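Side-chain contact in repressor protein (Enterobacteria phage N15, PDB 2HIN), which probably binds DNA as a homodimeric Cro-type transcription factor of the helix-turn-helix class: residues D43-R47 / T48-L52. Numbering follows the deposited sequence.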
ATOM      1  N   ASP A  43      -1.310   1.369  -1.774  1.00  9.32           N
ATOM      2  CA  ASP A  43      -0.739   1.019  -3.073  1.00  9.96           C
ATOM      3  C   ASP A  43      -0.375   2.280  -3.876  1.00  9.72           C
ATOM      4  O   ASP A  43       0.651   2.298  -4.551  1.00 10.51           O
ATOM      5  CB  ASP A  43      -1.655   0.086  -3.838  1.00 10.84           C
ATOM      6  CG  ASP A  43      -0.954  -0.587  -4.985  1.00 11.45           C
ATOM      7  OD1 ASP A  43       0.121  -1.217  -4.782  1.00 13.42           O
ATOM      8  OD2 ASP A  43      -1.458  -0.523  -6.129  1.00 13.96           O
ATOM      9  N   ILE A  44      -1.216   3.311  -3.815  1.00  9.77           N
ATOM     10  CA  ILE A  44      -0.936   4.558  -4.516  1.00  9.65           C
ATOM     11  C   ILE A  44       0.309   5.221  -3.925  1.00  8.97           C
ATOM     12  O   ILE A  44       1.150   5.742  -4.669  1.00  9.79           O
ATOM     13  CB  ILE A  44      -2.163   5.469  -4.459  1.00  9.99           C
ATOM     14  CG1 ILE A  44      -3.311   4.842  -5.256  1.00 11.56           C
ATOM     15  CG2 ILE A  44      -1.836   6.877  -5.018  1.00 10.85           C
ATOM     16  CD1 ILE A  44      -4.661   5.538  -5.024  1.00 12.58           C
ATOM     17  N   GLU A  45       0.433   5.210  -2.605  1.00  9.06           N
ATOM     18  CA  GLU A  45       1.621   5.761  -1.949  1.00  9.20           C
ATOM     19  C   GLU A  45       2.883   5.062  -2.423  1.00  8.80           C
ATOM     20  O   GLU A  45       3.867   5.695  -2.793  1.00  9.98           O
ATOM     21  CB  GLU A  45       1.444   5.643  -0.444  1.00  9.05           C
ATOM     22  CG  GLU A  45       2.606   6.129   0.398  1.00  9.94           C
ATOM     23  CD  GLU A  45       2.271   6.172   1.881  1.00 10.17           C
ATOM     24  OE1 GLU A  45       1.082   6.217   2.217  1.00 11.43           O
ATOM     25  OE2 GLU A  45       3.175   6.204   2.737  1.00 11.41           O
ATOM     26  N   VAL A  46       2.853   3.741  -2.472  1.00  8.92           N
ATOM     27  CA  VAL A  46       4.011   2.968  -2.930  1.00  9.66           C
ATOM     28  C   VAL A  46       4.256   3.234  -4.419  1.00  9.18           C
ATOM     29  O   VAL A  46       5.403   3.462  -4.824  1.00 10.34           O
ATOM     30  CB  VAL A  46       3.780   1.458  -2.644  1.00 10.22           C
ATOM     31  CG1 VAL A  46       4.802   0.576  -3.396  1.00 11.99           C
ATOM     32  CG2 VAL A  46       3.849   1.218  -1.129  1.00 10.94           C
ATOM     33  N   ARG A  47       3.220   3.190  -5.235  1.00  9.60           N
ATOM     34  CA  ARG A  47       3.403   3.235  -6.671  1.00 11.11           C
ATOM     35  C   ARG A  47       3.679   4.627  -7.220  1.00 10.72           C
ATOM     36  O   ARG A  47       4.044   4.739  -8.380  1.00 13.68           O
ATOM     37  CB  ARG A  47       2.268   2.492  -7.358  1.00 13.17           C
ATOM     38  CG  ARG A  47       2.329   0.996  -6.983  1.00 14.08           C
ATOM     39  CD  ARG A  47       1.447   0.076  -7.777  1.00 16.42           C
ATOM     40  NE  ARG A  47       1.579  -1.290  -7.258  1.00 16.00           N
ATOM     41  CZ  ARG A  47       1.928  -2.366  -7.954  1.00 16.42           C
ATOM     42  NH1 ARG A  47       2.108  -2.316  -9.259  1.00 16.63           N
ATOM     43  NH2 ARG A  47       2.066  -3.513  -7.324  1.00 18.21           N
ATOM     44  N   THR A  48       3.586   5.648  -6.377  1.00 10.36           N
ATOM     45  CA  THR A  48       4.058   7.004  -6.679  1.00 10.72           C
ATOM     46  C   THR A  48       5.385   7.292  -5.979  1.00 10.90           C
ATOM     47  O   THR A  48       5.801   8.453  -5.888  1.00 11.27           O
ATOM     48  CB  THR A  48       3.012   8.087  -6.321  1.00 10.82           C
ATOM     49  OG1 THR A  48       2.775   8.089  -4.910  1.00 10.51           O
ATOM     50  CG2 THR A  48       1.711   7.895  -7.083  1.00 12.21           C
ATOM     51  N   ALA A  49       6.077   6.246  -5.522  1.00 10.60           N
ATOM     52  CA  ALA A  49       7.395   6.400  -4.876  1.00 11.17           C
ATOM     53  C   ALA A  49       7.299   7.385  -3.706  1.00 11.06           C
ATOM     54  O   ALA A  49       8.187   8.197  -3.461  1.00 11.85           O
ATOM     55  CB  ALA A  49       8.437   6.807  -5.877  1.00 12.43           C
ATOM     56  N   TYR A  50       6.186   7.298  -3.003  1.00 10.51           N
ATOM     57  CA  TYR A  50       5.886   8.035  -1.781  1.00 11.74           C
ATOM     58  C   TYR A  50       5.532   9.488  -2.021  1.00 11.84           C
ATOM     59  O   TYR A  50       5.414  10.261  -1.068  1.00 13.96           O
ATOM     60  CB  TYR A  50       7.021   7.935  -0.758  1.00 11.99           C
ATOM     61  CG  TYR A  50       7.545   6.532  -0.530  1.00 11.14           C
ATOM     62  CD1 TYR A  50       6.713   5.415  -0.426  1.00 11.83           C
ATOM     63  CD2 TYR A  50       8.914   6.315  -0.400  1.00 11.90           C
ATOM     64  CE1 TYR A  50       7.240   4.148  -0.178  1.00 11.10           C
ATOM     65  CE2 TYR A  50       9.431   5.065  -0.142  1.00 11.36           C
ATOM     66  CZ  TYR A  50       8.601   3.974  -0.033  1.00 10.12           C
ATOM     67  OH  TYR A  50       9.142   2.750   0.304  1.00 11.99           O
ATOM     68  N   LYS A  51       5.340   9.884  -3.275  0.50 12.14           N
ATOM     69  CA  LYS A  51       4.982  11.288  -3.561  0.50 13.07           C
ATOM     70  C   LYS A  51       3.581  11.651  -3.101  0.50 12.79           C
ATOM     71  O   LYS A  51       3.341  12.799  -2.739  0.50 12.99           O
ATOM     72  CB  LYS A  51       5.143  11.628  -5.042  0.50 13.85           C
ATOM     73  CG  LYS A  51       4.695  13.056  -5.421  0.50 14.81           C
ATOM     74  CD  LYS A  51       5.442  14.162  -4.671  0.50 17.95           C
ATOM     75  CE  LYS A  51       5.015  15.540  -5.179  0.50 19.11           C
ATOM     76  NZ  LYS A  51       5.635  16.666  -4.447  0.50 21.01           N
ATOM     77  N   LEU A  52       2.649  10.702  -3.182  1.00 11.55           N
ATOM     78  CA  LEU A  52       1.320  10.843  -2.578  1.00 11.96           C
ATOM     79  C   LEU A  52       1.296  10.001  -1.307  1.00 12.28           C
ATOM     80  O   LEU A  52       1.797   8.875  -1.285  1.00 15.10           O
ATOM     81  CB  LEU A  52       0.221  10.390  -3.528  1.00 11.90           C
ATOM     82  CG  LEU A  52       0.135  11.159  -4.839  1.00 12.67           C
ATOM     83  CD1 LEU A  52      -1.018  10.627  -5.659  1.00 13.41           C
ATOM     84  CD2 LEU A  52       0.011  12.683  -4.592  1.00 15.55           C
TER
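T48 folds its hydroxyl back onto the carbonyl of I44, one turn earlier, and its side chain thereby adds a second donor to I44 O at the end of helix 38-47. OG1 stands 2.9 Å from I44 O while T48 N reaches the same oxygen at 3.0 Å, the two donors arriving from opposite faces of the carbonyl plane. With OG1 set between its own N and carbonyl carbon (chi1 64°), the hydroxyl also accepts the amide of L52, a fairly straight bond of 3.1 Å from N to OG1. L52, just past the turn, is thus joined through T48 to the helix end.

Packing is tight on this inner side. I44 CG2 lies 3.9 Å from L52 CD1, and helix 3-10 covers the pair through L6 and H9. The CB and CG of E45 run past the carbonyl of L52, whose buried oxygen receives only a CA-H...O contact from E45. Beyond CG the extended chain carries the E45 carboxylate to S54 and T57, and to the Y50 hydroxyl of the second subunit.

On the solvent side K51 extends away from the helix. The A49 methyl also points away from it, but A49 packs on R60 of the second subunit, beside Y50. CD1 of the Y50 ring comes obliquely to E45 O at 3.7 Å, and the ring stacks on Y50 of the second subunit, bringing the turn into the dimer interface.

The backbone completes the helix end: Y50 N bonds to E45 O at 2.8 Å, and A49 N to V46 O. These two bonds, with positive phi at A49, define a Schellman motif, which here ends helix 38-47 and overlaps a type I' turn from T48 to K51.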